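Aureochrome1-like protein (Ochromonas danica, PDB 6I20) binds flavin mononucleotide in a PAS-fold domain and probably senses blue light, as other LOV photoreceptors of the aureochrome type do. Local coordinates at residues K9-A14 / N111-Q116; L38-Y43 / Q116-E121; T92-L97 / A126-E131. One frame throughout, in Å; residues are numbered along the deposited sequence.

Interaction 1: K9-A14 / N111-Q116; sequences KALQTA and NYLGVQ. With FMN (flavin mononucleotide), chain E.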
# COMPACT_ATOMS: atom_id res chain seq x y z
N LYS A 9 -2.95 -7.53 13.01
CA LYS A 9 -3.29 -8.91 13.32
C LYS A 9 -4.62 -9.31 12.71
O LYS A 9 -4.80 -10.42 12.22
CB LYS A 9 -3.28 -9.16 14.79
CG LYS A 9 -1.91 -9.11 15.40
CD LYS A 9 -1.91 -9.60 16.82
CE LYS A 9 -2.05 -8.47 17.79
NZ LYS A 9 -1.66 -8.94 19.15
N ALA A 10 -5.60 -8.40 12.74
CA ALA A 10 -6.88 -8.69 12.13
C ALA A 10 -6.80 -8.96 10.64
O ALA A 10 -7.39 -9.89 10.13
CB ALA A 10 -7.85 -7.54 12.39
N LEU A 11 -6.07 -8.08 9.95
CA LEU A 11 -5.94 -8.21 8.49
C LEU A 11 -5.15 -9.47 8.12
O LEU A 11 -5.45 -10.11 7.13
CB LEU A 11 -5.27 -6.97 7.91
CG LEU A 11 -6.11 -5.70 7.98
CD1 LEU A 11 -5.24 -4.49 7.67
CD2 LEU A 11 -7.32 -5.78 7.08
N GLN A 12 -4.19 -9.83 8.98
CA GLN A 12 -3.44 -11.08 8.81
C GLN A 12 -4.38 -12.29 8.90
O GLN A 12 -4.43 -13.18 8.06
CB GLN A 12 -2.37 -11.16 9.92
CG GLN A 12 -1.36 -12.29 9.81
CD GLN A 12 -0.42 -12.35 11.02
OE1 GLN A 12 -0.83 -12.20 12.17
NE2 GLN A 12 0.86 -12.53 10.74
N THR A 13 -5.18 -12.31 9.97
CA THR A 13 -6.09 -13.42 10.24
C THR A 13 -7.12 -13.54 9.14
O THR A 13 -7.51 -14.65 8.73
CB THR A 13 -6.77 -13.18 11.59
OG1 THR A 13 -5.78 -13.16 12.62
CG2 THR A 13 -7.78 -14.25 11.87
N ALA A 14 -7.62 -12.40 8.68
CA ALA A 14 -8.59 -12.35 7.59
C ALA A 14 -7.99 -12.57 6.19
O ALA A 14 -8.69 -12.51 5.19
CB ALA A 14 -9.34 -11.02 7.65
N ASN A 111 4.64 3.59 12.09
CA ASN A 111 4.63 2.81 10.86
C ASN A 111 3.51 3.32 9.97
O ASN A 111 2.60 4.03 10.45
CB ASN A 111 4.40 1.30 11.12
CG ASN A 111 5.57 0.62 11.81
OD1 ASN A 111 5.49 0.29 13.01
ND2 ASN A 111 6.65 0.36 11.08
N TYR A 112 3.53 2.94 8.69
CA TYR A 112 2.36 3.10 7.85
C TYR A 112 1.82 1.76 7.43
O TYR A 112 2.58 0.80 7.21
CB TYR A 112 2.70 3.90 6.57
CG TYR A 112 3.05 5.33 6.85
CD1 TYR A 112 2.08 6.27 7.09
CD2 TYR A 112 4.36 5.76 6.84
CE1 TYR A 112 2.41 7.58 7.37
CE2 TYR A 112 4.69 7.08 7.11
CZ TYR A 112 3.72 7.99 7.39
OH TYR A 112 4.08 9.30 7.67
N LEU A 113 0.49 1.69 7.35
CA LEU A 113 -0.23 0.55 6.86
C LEU A 113 -0.71 0.86 5.46
O LEU A 113 -1.28 1.93 5.24
CB LEU A 113 -1.45 0.29 7.76
CG LEU A 113 -2.45 -0.76 7.30
CD1 LEU A 113 -1.80 -2.12 7.28
CD2 LEU A 113 -3.67 -0.74 8.21
N GLY A 114 -0.54 -0.09 4.54
CA GLY A 114 -1.13 0.04 3.21
C GLY A 114 -1.90 -1.20 2.89
O GLY A 114 -1.40 -2.31 3.05
N VAL A 115 -3.16 -1.03 2.51
CA VAL A 115 -4.04 -2.14 2.18
C VAL A 115 -4.45 -2.04 0.72
O VAL A 115 -4.97 -1.00 0.30
CB VAL A 115 -5.31 -2.14 3.09
CG1 VAL A 115 -6.25 -3.29 2.70
CG2 VAL A 115 -4.92 -2.17 4.58
N GLN A 116 -4.21 -3.10 -0.05
CA GLN A 116 -4.45 -3.10 -1.49
C GLN A 116 -5.68 -3.94 -1.80
O GLN A 116 -5.83 -5.06 -1.33
CB GLN A 116 -3.25 -3.71 -2.23
CG GLN A 116 -1.97 -2.93 -2.05
CD GLN A 116 -1.17 -3.19 -0.79
OE1 GLN A 116 -1.41 -4.16 -0.05
NE2 GLN A 116 -0.15 -2.32 -0.55
N1 FMN E . 2.20 2.58 -4.14
C2 FMN E . 1.62 1.77 -5.05
O2 FMN E . 1.67 2.11 -6.26
N3 FMN E . 1.00 0.61 -4.73
C4 FMN E . 0.90 0.18 -3.44
O4 FMN E . 0.26 -0.87 -3.17
C4A FMN E . 1.52 0.98 -2.44
N5 FMN E . 1.48 0.59 -1.12
C5A FMN E . 2.01 1.43 -0.20
C6 FMN E . 1.97 1.09 1.17
C7 FMN E . 2.49 1.89 2.13
C7M FMN E . 2.39 1.49 3.62
C8 FMN E . 3.11 3.13 1.78
C8M FMN E . 3.67 4.03 2.83
C9 FMN E . 3.17 3.49 0.46
C9A FMN E . 2.63 2.70 -0.54
N10 FMN E . 2.74 3.05 -1.92
C10 FMN E . 2.15 2.24 -2.84
C1' FMN E . 3.26 4.35 -2.33
C2' FMN E . 4.77 4.42 -2.58
O2' FMN E . 5.43 3.57 -1.64
C3' FMN E . 5.25 5.85 -2.38
O3' FMN E . 4.88 6.36 -1.09
C4' FMN E . 4.77 6.83 -3.43
O4' FMN E . 5.10 6.30 -4.73
C5' FMN E . 5.49 8.21 -3.27
O5' FMN E . 6.89 8.01 -2.89
P FMN E . 7.93 9.19 -3.28
O1P FMN E . 9.27 8.71 -2.87
O2P FMN E . 7.79 9.40 -4.73
O3P FMN E . 7.42 10.38 -2.47

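Interaction 2: L38-Y43 / Q116-E121; sequences LTLTGY and QCKVSE. With FMN (flavin mononucleotide), chain E; EDO (1,2-ethanediol), chain G; EDO (1,2-ethanediol), chain F.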
# COMPACT_ATOMS: atom_id res chain seq x y z
N LEU A 38 1.68 -10.76 -1.53
CA LEU A 38 2.62 -11.54 -2.35
C LEU A 38 1.89 -12.20 -3.49
O LEU A 38 2.38 -12.23 -4.63
CB LEU A 38 3.38 -12.54 -1.50
CG LEU A 38 4.12 -12.00 -0.29
CD1 LEU A 38 4.73 -13.14 0.50
CD2 LEU A 38 5.14 -10.93 -0.65
N THR A 39 0.74 -12.81 -3.22
CA THR A 39 -0.02 -13.49 -4.25
C THR A 39 -0.56 -12.51 -5.30
O THR A 39 -0.47 -12.79 -6.50
CB THR A 39 -1.14 -14.30 -3.65
OG1 THR A 39 -0.53 -15.25 -2.77
CG2 THR A 39 -1.94 -15.03 -4.73
N LEU A 40 -1.05 -11.38 -4.84
CA LEU A 40 -1.59 -10.34 -5.74
C LEU A 40 -0.51 -9.84 -6.69
O LEU A 40 -0.76 -9.70 -7.88
CB LEU A 40 -2.11 -9.16 -4.92
CG LEU A 40 -2.46 -7.88 -5.67
CD1 LEU A 40 -3.63 -8.16 -6.62
CD2 LEU A 40 -2.78 -6.78 -4.66
N THR A 41 0.66 -9.52 -6.15
CA THR A 41 1.70 -8.87 -6.92
C THR A 41 2.65 -9.82 -7.62
O THR A 41 3.37 -9.38 -8.56
CB THR A 41 2.52 -7.93 -6.03
OG1 THR A 41 3.28 -8.70 -5.08
CG2 THR A 41 1.67 -6.89 -5.37
N GLY A 42 2.70 -11.09 -7.23
CA GLY A 42 3.64 -12.05 -7.81
C GLY A 42 5.06 -12.05 -7.26
O GLY A 42 5.89 -12.84 -7.73
N TYR A 43 5.37 -11.19 -6.29
CA TYR A 43 6.70 -11.10 -5.71
C TYR A 43 6.84 -12.04 -4.54
O TYR A 43 5.85 -12.27 -3.81
CB TYR A 43 7.03 -9.67 -5.27
CG TYR A 43 7.23 -8.71 -6.42
CD1 TYR A 43 8.48 -8.55 -6.99
CD2 TYR A 43 6.18 -8.00 -6.99
CE1 TYR A 43 8.67 -7.70 -8.06
CE2 TYR A 43 6.37 -7.15 -8.05
CZ TYR A 43 7.62 -7.01 -8.60
OH TYR A 43 7.82 -6.18 -9.66
N GLN A 116 -4.21 -3.10 -0.05
CA GLN A 116 -4.45 -3.10 -1.49
C GLN A 116 -5.68 -3.94 -1.80
O GLN A 116 -5.83 -5.06 -1.33
CB GLN A 116 -3.25 -3.71 -2.23
CG GLN A 116 -1.97 -2.93 -2.05
CD GLN A 116 -1.17 -3.19 -0.79
OE1 GLN A 116 -1.41 -4.16 -0.05
NE2 GLN A 116 -0.15 -2.32 -0.55
N CYS A 117 -6.54 -3.44 -2.67
CA CYS A 117 -7.64 -4.20 -3.21
C CYS A 117 -7.71 -4.11 -4.70
O CYS A 117 -7.81 -3.02 -5.28
CB CYS A 117 -8.96 -3.71 -2.61
SG CYS A 117 -10.35 -4.70 -3.21
N LYS A 118 -7.62 -5.25 -5.36
CA LYS A 118 -7.77 -5.30 -6.80
C LYS A 118 -9.22 -4.99 -7.14
O LYS A 118 -10.14 -5.60 -6.60
CB LYS A 118 -7.36 -6.64 -7.40
CG LYS A 118 -7.56 -6.72 -8.91
CD LYS A 118 -6.88 -7.93 -9.53
CE LYS A 118 -7.60 -9.23 -9.17
NZ LYS A 118 -8.99 -9.24 -9.68
N VAL A 119 -9.41 -4.04 -8.04
CA VAL A 119 -10.73 -3.65 -8.52
C VAL A 119 -10.80 -3.71 -10.05
O VAL A 119 -9.75 -3.69 -10.71
CB VAL A 119 -11.13 -2.25 -7.99
CG1 VAL A 119 -11.10 -2.24 -6.48
CG2 VAL A 119 -10.24 -1.15 -8.52
N SER A 120 -12.00 -3.77 -10.62
CA SER A 120 -12.16 -3.83 -12.07
C SER A 120 -11.88 -2.48 -12.69
O SER A 120 -11.93 -1.45 -12.03
CB SER A 120 -13.58 -4.28 -12.43
OG SER A 120 -14.57 -3.32 -12.05
N GLU A 121 -11.59 -2.49 -13.98
CA GLU A 121 -11.39 -1.27 -14.75
C GLU A 121 -12.65 -0.39 -14.70
O GLU A 121 -12.55 0.83 -14.54
CB GLU A 121 -11.05 -1.64 -16.20
CG GLU A 121 -10.60 -0.49 -17.07
CD GLU A 121 -10.33 -0.95 -18.50
OE1 GLU A 121 -9.41 -1.71 -18.71
OE2 GLU A 121 -11.10 -0.56 -19.36
N1 FMN E . 2.20 2.58 -4.14
C2 FMN E . 1.62 1.77 -5.05
O2 FMN E . 1.67 2.11 -6.26
N3 FMN E . 1.00 0.61 -4.73
C4 FMN E . 0.90 0.18 -3.44
O4 FMN E . 0.26 -0.87 -3.17
C4A FMN E . 1.52 0.98 -2.44
N5 FMN E . 1.48 0.59 -1.12
C5A FMN E . 2.01 1.43 -0.20
C6 FMN E . 1.97 1.09 1.17
C7 FMN E . 2.49 1.89 2.13
C7M FMN E . 2.39 1.49 3.62
C8 FMN E . 3.11 3.13 1.78
C8M FMN E . 3.67 4.03 2.83
C9 FMN E . 3.17 3.49 0.46
C9A FMN E . 2.63 2.70 -0.54
N10 FMN E . 2.74 3.05 -1.92
C10 FMN E . 2.15 2.24 -2.84
C1' FMN E . 3.26 4.35 -2.33
C2' FMN E . 4.77 4.42 -2.58
O2' FMN E . 5.43 3.57 -1.64
C3' FMN E . 5.25 5.85 -2.38
O3' FMN E . 4.88 6.36 -1.09
C4' FMN E . 4.77 6.83 -3.43
O4' FMN E . 5.10 6.30 -4.73
C5' FMN E . 5.49 8.21 -3.27
O5' FMN E . 6.89 8.01 -2.89
P FMN E . 7.93 9.19 -3.28
O1P FMN E . 9.27 8.71 -2.87
O2P FMN E . 7.79 9.40 -4.73
O3P FMN E . 7.42 10.38 -2.47
C1 EDO G . -2.08 -17.41 -1.57
O1 EDO G . -2.45 -18.70 -1.05
C2 EDO G . -3.30 -16.50 -1.61
O2 EDO G . -3.11 -15.32 -0.83
C1 EDO F . -6.52 -9.95 -4.37
O1 EDO F . -6.55 -10.90 -3.32
C2 EDO F . -7.85 -9.20 -4.37
O2 EDO F . -7.73 -7.83 -3.96

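Interaction 3: T92-L97 / A126-E131; sequences TFWNQL and AFLKNE. With FMN (flavin mononucleotide), chain E.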
# COMPACT_ATOMS: atom_id res chain seq x y z
N THR A 92 -0.95 -5.91 -15.46
CA THR A 92 -1.45 -4.77 -14.71
C THR A 92 -2.75 -5.06 -14.02
O THR A 92 -3.50 -5.95 -14.42
CB THR A 92 -1.61 -3.52 -15.57
OG1 THR A 92 -2.50 -3.77 -16.65
CG2 THR A 92 -0.24 -3.09 -16.15
N PHE A 93 -3.01 -4.29 -12.97
CA PHE A 93 -4.27 -4.36 -12.25
C PHE A 93 -4.55 -3.00 -11.66
O PHE A 93 -3.63 -2.25 -11.37
CB PHE A 93 -4.24 -5.44 -11.17
CG PHE A 93 -3.26 -5.22 -10.05
CD1 PHE A 93 -1.93 -5.58 -10.20
CD2 PHE A 93 -3.65 -4.66 -8.84
CE1 PHE A 93 -1.00 -5.40 -9.18
CE2 PHE A 93 -2.73 -4.49 -7.81
CZ PHE A 93 -1.41 -4.86 -7.98
N TRP A 94 -5.83 -2.72 -11.44
CA TRP A 94 -6.23 -1.51 -10.72
C TRP A 94 -6.24 -1.81 -9.23
O TRP A 94 -6.82 -2.81 -8.81
CB TRP A 94 -7.59 -1.01 -11.19
CG TRP A 94 -7.54 -0.42 -12.55
CD1 TRP A 94 -7.78 -1.05 -13.74
CD2 TRP A 94 -7.13 0.90 -12.87
NE1 TRP A 94 -7.59 -0.17 -14.78
CE2 TRP A 94 -7.19 1.03 -14.28
CE3 TRP A 94 -6.72 2.00 -12.12
CZ2 TRP A 94 -6.88 2.21 -14.92
CZ3 TRP A 94 -6.47 3.17 -12.74
CH2 TRP A 94 -6.54 3.28 -14.13
N ASN A 95 -5.62 -0.93 -8.46
CA ASN A 95 -5.43 -1.10 -7.02
C ASN A 95 -6.16 0.05 -6.34
O ASN A 95 -5.80 1.21 -6.49
CB ASN A 95 -3.92 -1.03 -6.73
CG ASN A 95 -3.54 -1.17 -5.28
OD1 ASN A 95 -4.40 -1.31 -4.40
ND2 ASN A 95 -2.23 -1.18 -5.01
N GLN A 96 -7.20 -0.28 -5.53
CA GLN A 96 -7.75 0.68 -4.57
C GLN A 96 -6.93 0.56 -3.32
O GLN A 96 -6.98 -0.49 -2.62
CB GLN A 96 -9.24 0.43 -4.31
CG GLN A 96 -9.80 1.45 -3.34
CD GLN A 96 -11.28 1.22 -3.10
OE1 GLN A 96 -12.03 1.34 -4.01
NE2 GLN A 96 -11.65 0.87 -1.88
N LEU A 97 -6.08 1.56 -3.10
CA LEU A 97 -5.05 1.57 -2.10
C LEU A 97 -5.43 2.49 -0.96
O LEU A 97 -5.76 3.63 -1.17
CB LEU A 97 -3.75 2.10 -2.75
CG LEU A 97 -2.58 2.32 -1.84
CD1 LEU A 97 -2.09 1.05 -1.16
CD2 LEU A 97 -1.42 2.95 -2.63
N ALA A 126 -15.19 4.60 -12.58
CA ALA A 126 -16.26 5.23 -11.80
C ALA A 126 -15.70 5.93 -10.55
O ALA A 126 -16.10 7.04 -10.23
CB ALA A 126 -17.32 4.21 -11.39
N PHE A 127 -14.73 5.29 -9.89
CA PHE A 127 -14.12 5.87 -8.71
C PHE A 127 -13.44 7.18 -9.07
O PHE A 127 -13.58 8.18 -8.37
CB PHE A 127 -13.16 4.86 -8.05
CG PHE A 127 -12.43 5.38 -6.84
CD1 PHE A 127 -11.35 6.26 -6.95
CD2 PHE A 127 -12.79 4.94 -5.56
CE1 PHE A 127 -10.68 6.74 -5.85
CE2 PHE A 127 -12.09 5.38 -4.45
CZ PHE A 127 -11.06 6.30 -4.58
N LEU A 128 -12.63 7.15 -10.14
CA LEU A 128 -11.88 8.32 -10.53
C LEU A 128 -12.76 9.48 -10.98
O LEU A 128 -12.50 10.64 -10.67
CB LEU A 128 -10.85 7.90 -11.60
CG LEU A 128 -9.75 6.93 -11.10
CD1 LEU A 128 -8.99 6.31 -12.28
CD2 LEU A 128 -8.80 7.61 -10.14
N LYS A 129 -13.86 9.15 -11.63
CA LYS A 129 -14.81 10.15 -12.00
C LYS A 129 -15.48 10.86 -10.82
O LYS A 129 -15.70 12.09 -10.84
CB LYS A 129 -15.87 9.52 -12.89
CG LYS A 129 -16.59 10.53 -13.74
CD LYS A 129 -17.17 9.85 -14.95
CE LYS A 129 -18.53 9.30 -14.60
NZ LYS A 129 -19.55 10.37 -14.76
N ASN A 130 -15.77 10.08 -9.78
CA ASN A 130 -16.41 10.56 -8.57
C ASN A 130 -15.49 11.33 -7.62
O ASN A 130 -15.98 12.07 -6.77
CB ASN A 130 -17.07 9.40 -7.80
CG ASN A 130 -18.00 9.89 -6.70
OD1 ASN A 130 -18.57 10.88 -6.82
ND2 ASN A 130 -18.06 9.16 -5.61
N GLU A 131 -14.21 11.16 -7.76
CA GLU A 131 -13.22 11.81 -6.94
C GLU A 131 -13.24 13.31 -7.32
O GLU A 131 -13.17 14.17 -6.47
CB GLU A 131 -11.90 11.17 -7.33
CG GLU A 131 -10.73 11.28 -6.44
CD GLU A 131 -9.55 10.52 -7.03
OE1 GLU A 131 -9.38 10.48 -8.28
OE2 GLU A 131 -8.80 9.99 -6.23
N1 FMN E . 2.20 2.58 -4.14
C2 FMN E . 1.62 1.77 -5.05
O2 FMN E . 1.67 2.11 -6.26
N3 FMN E . 1.00 0.61 -4.73
C4 FMN E . 0.90 0.18 -3.44
O4 FMN E . 0.26 -0.87 -3.17
C4A FMN E . 1.52 0.98 -2.44
N5 FMN E . 1.48 0.59 -1.12
C5A FMN E . 2.01 1.43 -0.20
C6 FMN E . 1.97 1.09 1.17
C7 FMN E . 2.49 1.89 2.13
C7M FMN E . 2.39 1.49 3.62
C8 FMN E . 3.11 3.13 1.78
C8M FMN E . 3.67 4.03 2.83
C9 FMN E . 3.17 3.49 0.46
C9A FMN E . 2.63 2.70 -0.54
N10 FMN E . 2.74 3.05 -1.92
C10 FMN E . 2.15 2.24 -2.84
C1' FMN E . 3.26 4.35 -2.33
C2' FMN E . 4.77 4.42 -2.58
O2' FMN E . 5.43 3.57 -1.64
C3' FMN E . 5.25 5.85 -2.38
O3' FMN E . 4.88 6.36 -1.09
C4' FMN E . 4.77 6.83 -3.43
O4' FMN E . 5.10 6.30 -4.73
C5' FMN E . 5.49 8.21 -3.27
O5' FMN E . 6.89 8.01 -2.89
P FMN E . 7.93 9.19 -3.28
O1P FMN E . 9.27 8.71 -2.87
O2P FMN E . 7.79 9.40 -4.73
O3P FMN E . 7.42 10.38 -2.47

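Interaction 1: K9-A14 / N111-Q116
Leu-11 meets Leu-113 and Val-115 through methyl groups alone, with no flat group between them. The flat groups lie across the strand, where Gln-116 and the flavin ring system of FMN meet. The Tyr-112 ring sits obliquely to FMN C8M, and its CB packs 3.8 Å from FMN C7M. The amide of Gln-116 gives its NE2 to two flavin atoms. The bond from NE2 to FMN O4 is 3.0 Å long and bent (147° at the hydrogen). The one from NE2 to FMN N5 is weak at 3.4 Å. A bend at chi2 (82°) brings the amide to the flavin. With a leucine here the NE2 donor is gone, and FMN N5 and O4 would probably lose this shared grip. Gly-114 lies against the ring system too, and a CB there would collide with FMN C6.

On the helix side, Leu-11 CD1 reaches tip to tip to Val-115 CG2 at 3.9 Å and to Leu-113 CD2 at 4.1 Å. Leu-11 also touches Phe-18 of the next strand. Leu-113 and Val-115 turn to the helix, and Tyr-112, Gly-114 and Gln-116 to the flavin. An N-terminal helix on the outer sheet face is consistent with the arrangement seen in aureochromes. A glutamine beside flavin N5 is characteristic of LOV domains at large, where it is thought to respond to light.

Interaction 2: L38-Y43 / Q116-E121
This is a small apolar contact between helix 35-41 and the late part of strand 109-119, on the flavin side of the sheet. One leucine carries it. Leu-40 divides its two methyl groups between two strand residues that point the same way, Gln-116 and Lys-118. CD2 of Leu-40 lies 3.9 Å from Gln-116 CB. CD1 of Leu-40 lies 4.1 Å from Lys-118 CB. In both pairs the side chains cross obliquely. CG of Leu-40 stands anti to its own backbone N (chi1 169°), which aims the fork at the strand. Phe-93 and Asn-17 also touch Leu-40.

The helix belongs to the short helical segments that wall the cofactor pocket of a PAS domain, here of the LOV type. Leu-40 packs on the base of Gln-116, whose amide end serves the flavin. The contact therefore sits one step behind the pocket wall. Lys-118 takes part through its CB. Its backbone N binds O2 of a 1,2-ethanediol at 2.9 Å, and that molecule probably comes from the crystallisation liquor. C1 of the same diol also touches Leu-40 CD1.

Gly-42 follows the last helical residue, Thr-41, with a positive phi of 82°. The N of Gly-42 still bonds to the O of Leu-38 at 2.9 Å. Ser-120 is the N-cap of helix 121-130, and its OG bonds to Tyr-123 N.

Interaction 3: T92-L97 / A126-E131
The C-terminal helix of this PAS domain, in the position of the Jα helix of LOV proteins, packs here on the outer face of the antiparallel sheet. Residues 126-131 meet 92-97 through two pairs of side chains. The contact is shallow and lies at the surface. Leu-128 CD1 approaches Trp-94 CZ3 at 4.1 Å. It comes obliquely to the indole, and the two side chains cross at about a right angle. Ala-124 and Lys-125, one turn earlier in the helix, touch the same indole.

Gln-96 pairs with Phe-127. The glutamine chain is fully extended (chi1 -179°), which carries its amide out to the helix. Its OE1 stands 4.0 Å from Phe-127 CD2, oblique to the ring. The amide and ring planes are 34° apart. OE1 finds its polar partner outside, in the Tyr-123 hydroxyl, to which it is hydrogen-bonded; its approach to the ring is a plain contact. Phe-127 also touches Val-82 on the edge strand, so the helix reaches two strands of the sheet.

Trp-94 and Gln-96 alternate with residues of the flavin pocket on the same strand. Leu-97 CD2 rests 3.5 Å from FMN C4A, and its CD1 lies 3.6 Å from FMN N5. The amide of Asn-95 also reaches the cofactor. Its ND2 is hydrogen-bonded to Asn-85 OD1 and makes a weak bond of 3.1 Å to FMN O4, bent to 128° at the hydrogen.

In the fold
The three contacts arrange helices around one antiparallel sheet. Interactions 1 and 2 share strand 109-119 and meet in sequence at Gln-116; their centres are 14 Å apart. Interaction 3 uses the neighbouring strand 92-103, with its centre 13 Å from interaction 2 and 20 Å from interaction 1. Backbone hydrogen bonding, such as that between Gln-96 and Cys-117, joins the two strands. Along the chain the segments run 9-14, 38-43, 92-97, 111-116, 116-121 and 126-131, so all three contacts interleave. Both terminal helices lie on the outer sheet face, and helix 35-41 on the flavin side. Changes at the flavin could thus plausibly pass through the sheet to either terminal helix.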